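Local coordinates for possible transcriptional regulatory arsR-family protein (Mycobacterium bovis, PDB 3GW2) that probably binds DNA through a winged helix-turn-helix as a dimeric transcriptional regulator, in a network that coordinates tolerance to the antitubercular drug bedaquiline, at residues Leu22-Gly25 against Arg26-Gln29; Thr54-Ala57 against Asn58-Leu62; Gly83-Val86 against Ala87-Phe90. All coordinates share one frame; numbering follows the deposited sequence.

All three interactions are local, at different places in the ArsR-type winged-helix fold. Interaction 1 is the capped turn leading into helix 27-34, interaction 2 runs along helix 52-64 of the helix-turn-helix, and interaction 3 is the N-cap and first two turns of helix 84-98. In each, buried residues (L22, L28; N58, L59; V86, L89, F90) face inward, while others (R26; A57, Q60; E84, R88) are exposed. R27 NH1 of interaction 1 probably donates to N58 OD1 of interaction 2, and F90 of interaction 3 touches interaction 1. Interactions 1 and 3 both reach the second subunit. Interaction 1 has a side-chain cap; 2 and 3 have ordinary helical bonds, to which 3 adds a salt bridge.

Interaction 1: residues Leu22-Gly25 against Arg26-Gln29; sequences LANG and RRLQ
N24 and R27 meet twice across this turn, once through a hydrogen bond and once by the CB methylene lying over the face of the guanidinium. The asparagine CG lies anti to its backbone nitrogen (chi1 -177°), which sends the short amide forward, toward the first turn of the helix. There OD1 accepts from R27 N at 2.8 Å in a fairly straight bond, 161° at the hydrogen, with the donor tilted from the amide carbonyl plane. Asparagine suits the place because its short side chain can accept from a backbone N-H of the first turn, where the regular helical acceptors are not yet in place. The backbone adds a second bond, L28 N to N24 O at 3.1 Å, and a weak one from L28 N to G25 O.

The R27 chain bends at chi3 (75°), turning its flat end back beneath the asparagine. N24 CB sits over the centre of one guanidinium face, 3.4 Å from CZ, so the nitrogens remain available around the rim. They are used: NE and NH2 donate to the carbonyls of A21 and K20, and NH1 to N58 OD1. One arginine thus ties the end of helix 11-22 to helix 52-64.

On the buried side, L28 CD1 comes within 3.3 Å of L22 O, while L22 CD2 and L28 CD1 meet at 4.1 Å, the side chains crossing at about a right angle. Both leucines also pack on the second subunit, on G19 and V15 respectively. The whole is an asparagine-capped helix start, joining helix 11-22 to helix 27-34 in the ArsR-type winged-helix fold.

Interaction 2: residues Thr54-Ala57 against Asn58-Leu62; sequences TASA and NLQAL
Helix 52-64 belongs to the ArsR-type helix-turn-helix, the element assigned to DNA binding, and here two of its successive turns meet. Regular i to i+4 bonds join them: N58 N to T54 O at 2.9 Å, L59 N to A55 O at 2.8 Å, Q60 N to S56 O and A61 N to A57 O.

T54 and N58 lie side by side, pointing the same way. The threonine methyl CG2 rests 3.6 Å from N58 ND2, while its OG1 turns to N51. A chi1 of -83° lays the N58 amide alongside T54, with CG 3.6 Å from T54 O. Its OD1 accepts from R27 NH1 of helix 27-34, which suits a buried amide. L59 CG lies 3.3 Å from A55 O, and the leucine packs on I30, V41 and I44. Small A55 fits against A45 and M50.

On another flank Q60 bends at chi2 (62°) and curls back over the preceding turn, bringing NE2 to 3.0 Å from S56 OG and nearer still to S56 O, at an angle too poor for a hydrogen bond. Hydrocarbon therefore fastens the helix to its neighbours, N58 adds a polar tie, and Q60 and A57 keep an exposed face.

Interaction 3: residues Gly83-Val86 against Ala87-Phe90; sequences GEDV and ARLF
D85 and R88 form a salt bridge, with OD1 taking a hydrogen bond from NH2 at 2.6 Å, 162° at the hydrogen. It spans one turn at the start of helix 84-98, the C-terminal helix of this ArsR-type winged-helix protein, which packs against the second subunit. The bond lies almost in the guanidinium plane but meets the carboxylate oxygen from above the carboxylate plane, 58° out of it, and the two flat groups stand nearly perpendicular. A single oxygen and a single nitrogen carry it. The R88 chain is bent at chi3 (-62°), and this turns NH2 back toward the aspartate three residues earlier. An acid here, in the first turn of a helix, would probably also be favoured by the helix dipole.

The backbone bonds open with G83, the N-cap residue, whose carbonyl accepts from A87 N at 3.1 Å. R88 N to E84 O follows at 2.7 Å, then L89 N to D85 O and F90 N to V86 O. E84 makes no direct charge contact with R88; its CG lies at the guanidinium edge, 3.9 Å from NE, and the two side chains cross at about a right angle.

Farther round the helix the residues are apolar. V86 and L89 both pack on L67 and, in the second subunit, on V96 and L89 respectively, which suits their branched shapes to a helical dimer interface. R88 also packs on L92 of that subunit. F90 extends its ring toward L31 and D32 of helix 27-34, where its CZ stands 3.7 Å from L28 O.

Interaction 1: residues Leu22-Gly25 against Arg26-Gln29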
ATOM      1  N   LEU A  22      -0.968  -4.703   1.832  1.00 39.89           N
ATOM      2  CA  LEU A  22      -0.641  -3.853   2.969  1.00 39.50           C
ATOM      3  C   LEU A  22      -1.871  -3.449   3.761  1.00 39.33           C
ATOM      4  O   LEU A  22      -1.755  -2.935   4.868  1.00 39.60           O
ATOM      5  CB  LEU A  22       0.107  -2.590   2.499  1.00 39.54           C
ATOM      6  CG  LEU A  22       1.563  -2.705   2.028  1.00 39.40           C
ATOM      7  CD1 LEU A  22       2.061  -1.393   1.365  1.00 39.72           C
ATOM      8  CD2 LEU A  22       2.495  -3.112   3.163  1.00 39.93           C
ATOM      9  N   ALA A  23      -3.049  -3.692   3.197  1.00 39.25           N
ATOM     10  CA  ALA A  23      -4.296  -3.114   3.705  1.00 39.57           C
ATOM     11  C   ALA A  23      -4.912  -3.864   4.888  1.00 39.55           C
ATOM     12  O   ALA A  23      -6.124  -3.925   5.008  1.00 40.22           O
ATOM     13  CB  ALA A  23      -5.324  -2.989   2.570  1.00 39.33           C
ATOM     14  N   ASN A  24      -4.078  -4.424   5.755  1.00 39.27           N
ATOM     15  CA  ASN A  24      -4.554  -5.135   6.929  1.00 38.74           C
ATOM     16  C   ASN A  24      -3.531  -4.959   8.040  1.00 38.32           C
ATOM     17  O   ASN A  24      -2.390  -5.414   7.918  1.00 37.44           O
ATOM     18  CB  ASN A  24      -4.788  -6.615   6.592  1.00 39.42           C
ATOM     19  CG  ASN A  24      -5.360  -7.406   7.761  1.00 39.57           C
ATOM     20  OD1 ASN A  24      -4.698  -7.597   8.780  1.00 39.50           O
ATOM     21  ND2 ASN A  24      -6.587  -7.879   7.611  1.00 40.32           N
ATOM     22  N   GLY A  25      -3.937  -4.293   9.116  1.00 37.86           N
ATOM     23  CA  GLY A  25      -3.005  -3.903  10.174  1.00 38.57           C
ATOM     24  C   GLY A  25      -2.336  -5.065  10.869  1.00 39.14           C
ATOM     25  O   GLY A  25      -1.137  -5.026  11.187  1.00 39.24           O
ATOM     26  N   ARG A  26      -3.116  -6.113  11.094  1.00 39.55           N
ATOM     27  CA  ARG A  26      -2.624  -7.314  11.739  1.00 39.85           C
ATOM     28  C   ARG A  26      -1.713  -8.117  10.820  1.00 39.83           C
ATOM     29  O   ARG A  26      -0.716  -8.674  11.262  1.00 40.29           O
ATOM     30  CB  ARG A  26      -3.797  -8.160  12.243  1.00 40.04           C
ATOM     31  CG  ARG A  26      -3.418  -9.054  13.382  1.00 39.27           C
ATOM     32  CD  ARG A  26      -4.468 -10.097  13.635  1.00 37.53           C
ATOM     33  NE  ARG A  26      -3.995 -11.050  14.629  1.00 36.44           N
ATOM     34  CZ  ARG A  26      -4.646 -12.148  14.989  1.00 37.31           C
ATOM     35  NH1 ARG A  26      -5.810 -12.455  14.425  1.00 35.00           N
ATOM     36  NH2 ARG A  26      -4.124 -12.947  15.911  1.00 37.00           N
ATOM     37  N   ARG A  27      -2.035  -8.148   9.531  1.00 39.85           N
ATOM     38  CA  ARG A  27      -1.145  -8.741   8.522  1.00 39.62           C
ATOM     39  C   ARG A  27       0.248  -8.078   8.467  1.00 39.60           C
ATOM     40  O   ARG A  27       1.264  -8.736   8.169  1.00 40.26           O
ATOM     41  CB  ARG A  27      -1.851  -8.704   7.162  1.00 40.34           C
ATOM     42  CG  ARG A  27      -1.023  -9.104   5.964  1.00 39.61           C
ATOM     43  CD  ARG A  27      -1.908  -9.675   4.870  1.00 40.81           C
ATOM     44  NE  ARG A  27      -2.675  -8.662   4.155  1.00 43.15           N
ATOM     45  CZ  ARG A  27      -3.996  -8.682   3.976  1.00 44.45           C
ATOM     46  NH1 ARG A  27      -4.734  -9.669   4.458  1.00 44.15           N
ATOM     47  NH2 ARG A  27      -4.585  -7.708   3.294  1.00 45.97           N
ATOM     48  N   LEU A  28       0.312  -6.783   8.777  1.00 38.39           N
ATOM     49  CA  LEU A  28       1.589  -6.055   8.804  1.00 37.31           C
ATOM     50  C   LEU A  28       2.550  -6.510   9.927  1.00 36.49           C
ATOM     51  O   LEU A  28       3.773  -6.318   9.838  1.00 35.53           O
ATOM     52  CB  LEU A  28       1.322  -4.556   8.912  1.00 37.80           C
ATOM     53  CG  LEU A  28       1.074  -3.741   7.623  1.00 38.88           C
ATOM     54  CD1 LEU A  28       0.537  -4.582   6.492  1.00 40.96           C
ATOM     55  CD2 LEU A  28       0.142  -2.604   7.921  1.00 38.57           C
ATOM     56  N   GLN A  29       1.991  -7.092  10.983  1.00 35.32           N
ATOM     57  CA  GLN A  29       2.791  -7.704  12.051  1.00 35.44           C
ATOM     58  C   GLN A  29       3.709  -8.781  11.494  1.00 34.71           C
ATOM     59  O   GLN A  29       4.861  -8.884  11.895  1.00 34.76           O
ATOM     60  CB  GLN A  29       1.893  -8.295  13.140  1.00 35.13           C
ATOM     61  CG  GLN A  29       1.058  -7.247  13.857  1.00 36.61           C
ATOM     62  CD  GLN A  29       0.157  -7.832  14.923  1.00 38.49           C
ATOM     63  OE1 GLN A  29      -0.841  -7.219  15.306  1.00 41.68           O
ATOM     64  NE2 GLN A  29       0.506  -9.010  15.417  1.00 37.32           N
TER
HETATM   65  O   HOH W   1      -1.323  -4.328  13.766  1.00 37.63           O

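Interaction 2: residues Thr54-Ala57 against Asn58-Leu62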
ATOM      1  N   THR A  54      -5.724 -18.611   9.277  1.00 30.66           N
ATOM      2  CA  THR A  54      -5.569 -17.137   9.210  1.00 29.69           C
ATOM      3  C   THR A  54      -4.160 -16.741   8.774  1.00 30.20           C
ATOM      4  O   THR A  54      -3.988 -15.931   7.870  1.00 31.03           O
ATOM      5  CB  THR A  54      -5.913 -16.488  10.566  1.00 29.54           C
ATOM      6  OG1 THR A  54      -7.278 -16.785  10.896  1.00 27.64           O
ATOM      7  CG2 THR A  54      -5.726 -14.967  10.532  1.00 29.41           C
ATOM      8  N   ALA A  55      -3.145 -17.328   9.397  1.00 30.57           N
ATOM      9  CA  ALA A  55      -1.763 -17.024   9.059  1.00 31.63           C
ATOM     10  C   ALA A  55      -1.486 -17.326   7.583  1.00 32.57           C
ATOM     11  O   ALA A  55      -0.900 -16.514   6.872  1.00 32.41           O
ATOM     12  CB  ALA A  55      -0.787 -17.829   9.959  1.00 31.40           C
ATOM     13  N   SER A  56      -1.909 -18.499   7.134  1.00 32.63           N
ATOM     14  CA  SER A  56      -1.638 -18.920   5.774  1.00 33.85           C
ATOM     15  C   SER A  56      -2.383 -18.045   4.762  1.00 33.66           C
ATOM     16  O   SER A  56      -1.815 -17.681   3.729  1.00 33.97           O
ATOM     17  CB  SER A  56      -1.965 -20.415   5.607  1.00 34.73           C
ATOM     18  OG  SER A  56      -1.850 -20.800   4.246  1.00 39.25           O
ATOM     19  N   ALA A  57      -3.636 -17.686   5.069  1.00 33.16           N
ATOM     20  CA  ALA A  57      -4.387 -16.702   4.278  1.00 32.39           C
ATOM     21  C   ALA A  57      -3.667 -15.345   4.193  1.00 32.08           C
ATOM     22  O   ALA A  57      -3.553 -14.777   3.113  1.00 31.91           O
ATOM     23  CB  ALA A  57      -5.833 -16.524   4.820  1.00 32.31           C
ATOM     24  N   ASN A  58      -3.193 -14.832   5.323  1.00 30.92           N
ATOM     25  CA  ASN A  58      -2.495 -13.555   5.335  1.00 31.28           C
ATOM     26  C   ASN A  58      -1.151 -13.635   4.593  1.00 31.37           C
ATOM     27  O   ASN A  58      -0.764 -12.684   3.918  1.00 30.36           O
ATOM     28  CB  ASN A  58      -2.257 -13.067   6.765  1.00 31.26           C
ATOM     29  CG  ASN A  58      -3.459 -12.363   7.352  1.00 33.63           C
ATOM     30  OD1 ASN A  58      -4.121 -11.578   6.682  1.00 33.24           O
ATOM     31  ND2 ASN A  58      -3.738 -12.629   8.622  1.00 34.90           N
ATOM     32  N   LEU A  59      -0.444 -14.762   4.738  1.00 30.73           N
ATOM     33  CA  LEU A  59       0.809 -14.972   3.996  1.00 31.30           C
ATOM     34  C   LEU A  59       0.597 -15.028   2.473  1.00 32.02           C
ATOM     35  O   LEU A  59       1.371 -14.450   1.712  1.00 31.99           O
ATOM     36  CB  LEU A  59       1.548 -16.208   4.522  1.00 31.27           C
ATOM     37  CG  LEU A  59       2.176 -15.984   5.904  1.00 30.37           C
ATOM     38  CD1 LEU A  59       2.453 -17.303   6.617  1.00 30.28           C
ATOM     39  CD2 LEU A  59       3.461 -15.132   5.791  1.00 31.11           C
ATOM     40  N   GLN A  60      -0.459 -15.712   2.040  1.00 32.82           N
ATOM     41  CA  GLN A  60      -0.901 -15.675   0.642  1.00 34.21           C
ATOM     42  C   GLN A  60      -1.199 -14.258   0.158  1.00 33.40           C
ATOM     43  O   GLN A  60      -0.814 -13.890  -0.960  1.00 33.49           O
ATOM     44  CB  GLN A  60      -2.142 -16.540   0.441  1.00 34.70           C
ATOM     45  CG  GLN A  60      -1.870 -17.872  -0.213  1.00 41.06           C
ATOM     46  CD  GLN A  60      -0.944 -18.767   0.585  1.00 46.85           C
ATOM     47  OE1 GLN A  60       0.234 -18.920   0.241  1.00 50.80           O
ATOM     48  NE2 GLN A  60      -1.469 -19.378   1.649  1.00 49.99           N
ATOM     49  N   ALA A  61      -1.874 -13.471   0.993  1.00 32.75           N
ATOM     50  CA  ALA A  61      -2.171 -12.083   0.662  1.00 32.74           C
ATOM     51  C   ALA A  61      -0.891 -11.280   0.465  1.00 32.35           C
ATOM     52  O   ALA A  61      -0.777 -10.518  -0.494  1.00 32.24           O
ATOM     53  CB  ALA A  61      -3.063 -11.443   1.717  1.00 33.30           C
ATOM     54  N   LEU A  62       0.077 -11.462   1.363  1.00 32.29           N
ATOM     55  CA  LEU A  62       1.400 -10.833   1.217  1.00 31.93           C
ATOM     56  C   LEU A  62       2.129 -11.275  -0.049  1.00 31.76           C
ATOM     57  O   LEU A  62       2.730 -10.450  -0.751  1.00 32.06           O
ATOM     58  CB  LEU A  62       2.262 -11.065   2.460  1.00 31.75           C
ATOM     59  CG  LEU A  62       1.748 -10.366   3.726  1.00 31.86           C
ATOM     60  CD1 LEU A  62       2.536 -10.853   4.933  1.00 32.59           C
ATOM     61  CD2 LEU A  62       1.832  -8.842   3.582  1.00 30.73           C
TER

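Interaction 3: residues Gly83-Val86 against Ala87-Phe90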
ATOM      1  N   GLY A  83      12.526  -8.816  -0.944  1.00 35.97           N
ATOM      2  CA  GLY A  83      13.845  -8.208  -1.203  1.00 35.81           C
ATOM      3  C   GLY A  83      14.080  -6.934  -0.419  1.00 35.78           C
ATOM      4  O   GLY A  83      13.243  -6.538   0.398  1.00 35.55           O
ATOM      5  N   GLU A  84      15.219  -6.287  -0.674  1.00 35.55           N
ATOM      6  CA  GLU A  84      15.525  -4.991  -0.068  1.00 36.31           C
ATOM      7  C   GLU A  84      14.473  -3.916  -0.397  1.00 35.93           C
ATOM      8  O   GLU A  84      14.055  -3.159   0.491  1.00 35.97           O
ATOM      9  CB  GLU A  84      16.915  -4.499  -0.512  1.00 36.82           C
ATOM     10  CG  GLU A  84      17.210  -3.036  -0.118  1.00 39.66           C
ATOM     11  CD  GLU A  84      17.941  -2.938   1.270  1.00 44.05           C
ATOM     12  OE1 GLU A  84      17.523  -3.610   2.259  1.00 44.88           O
ATOM     13  OE2 GLU A  84      18.945  -2.174   1.364  1.00 45.16           O
ATOM     14  N   ASP A  85      14.063  -3.845  -1.669  1.00 35.51           N
ATOM     15  CA  ASP A  85      13.067  -2.861  -2.104  1.00 35.42           C
ATOM     16  C   ASP A  85      11.791  -2.980  -1.255  1.00 34.82           C
ATOM     17  O   ASP A  85      11.183  -1.972  -0.886  1.00 34.34           O
ATOM     18  CB  ASP A  85      12.770  -2.992  -3.611  1.00 35.46           C
ATOM     19  CG  ASP A  85      13.958  -2.543  -4.499  1.00 38.69           C
ATOM     20  OD1 ASP A  85      14.954  -1.986  -3.980  1.00 40.48           O
ATOM     21  OD2 ASP A  85      13.901  -2.739  -5.740  1.00 41.64           O
ATOM     22  N   VAL A  86      11.410  -4.212  -0.922  1.00 34.34           N
ATOM     23  CA  VAL A  86      10.274  -4.455  -0.021  1.00 34.05           C
ATOM     24  C   VAL A  86      10.562  -3.990   1.421  1.00 33.91           C
ATOM     25  O   VAL A  86       9.684  -3.417   2.070  1.00 33.08           O
ATOM     26  CB  VAL A  86       9.794  -5.932  -0.069  1.00 34.22           C
ATOM     27  CG1 VAL A  86       8.677  -6.179   0.942  1.00 34.02           C
ATOM     28  CG2 VAL A  86       9.313  -6.286  -1.475  1.00 33.64           C
ATOM     29  N   ALA A  87      11.786  -4.223   1.903  1.00 34.05           N
ATOM     30  CA  ALA A  87      12.219  -3.737   3.224  1.00 34.44           C
ATOM     31  C   ALA A  87      12.281  -2.198   3.275  1.00 34.52           C
ATOM     32  O   ALA A  87      11.835  -1.579   4.245  1.00 35.05           O
ATOM     33  CB  ALA A  87      13.582  -4.341   3.618  1.00 34.21           C
ATOM     34  N   ARG A  88      12.839  -1.581   2.239  1.00 34.04           N
ATOM     35  CA  ARG A  88      12.747  -0.128   2.110  1.00 34.17           C
ATOM     36  C   ARG A  88      11.282   0.341   2.027  1.00 33.35           C
ATOM     37  O   ARG A  88      10.908   1.325   2.667  1.00 32.88           O
ATOM     38  CB  ARG A  88      13.576   0.381   0.923  1.00 34.08           C
ATOM     39  CG  ARG A  88      15.092   0.139   1.111  1.00 34.77           C
ATOM     40  CD  ARG A  88      15.929   0.825   0.042  1.00 35.77           C
ATOM     41  NE  ARG A  88      15.645   0.333  -1.307  1.00 39.74           N
ATOM     42  CZ  ARG A  88      15.196   1.081  -2.316  1.00 41.62           C
ATOM     43  NH1 ARG A  88      14.968   2.384  -2.159  1.00 43.30           N
ATOM     44  NH2 ARG A  88      14.980   0.521  -3.501  1.00 42.70           N
ATOM     45  N   LEU A  89      10.456  -0.387   1.276  1.00 32.92           N
ATOM     46  CA  LEU A  89       9.045   0.004   1.099  1.00 33.27           C
ATOM     47  C   LEU A  89       8.267   0.022   2.415  1.00 32.93           C
ATOM     48  O   LEU A  89       7.530   0.967   2.708  1.00 33.09           O
ATOM     49  CB  LEU A  89       8.339  -0.887   0.071  1.00 33.05           C
ATOM     50  CG  LEU A  89       6.822  -0.729  -0.028  1.00 34.04           C
ATOM     51  CD1 LEU A  89       6.471   0.613  -0.667  1.00 34.29           C
ATOM     52  CD2 LEU A  89       6.214  -1.878  -0.810  1.00 34.93           C
ATOM     53  N   PHE A  90       8.442  -1.030   3.199  1.00 32.85           N
ATOM     54  CA  PHE A  90       7.760  -1.171   4.472  1.00 33.06           C
ATOM     55  C   PHE A  90       8.271  -0.158   5.497  1.00 32.97           C
ATOM     56  O   PHE A  90       7.498   0.347   6.306  1.00 33.10           O
ATOM     57  CB  PHE A  90       7.917  -2.610   4.966  1.00 33.45           C
ATOM     58  CG  PHE A  90       7.207  -2.909   6.265  1.00 34.26           C
ATOM     59  CD1 PHE A  90       5.859  -2.581   6.440  1.00 34.15           C
ATOM     60  CD2 PHE A  90       7.885  -3.551   7.306  1.00 33.21           C
ATOM     61  CE1 PHE A  90       5.207  -2.877   7.636  1.00 33.27           C
ATOM     62  CE2 PHE A  90       7.231  -3.849   8.507  1.00 34.17           C
ATOM     63  CZ  PHE A  90       5.886  -3.511   8.666  1.00 32.55           C
TER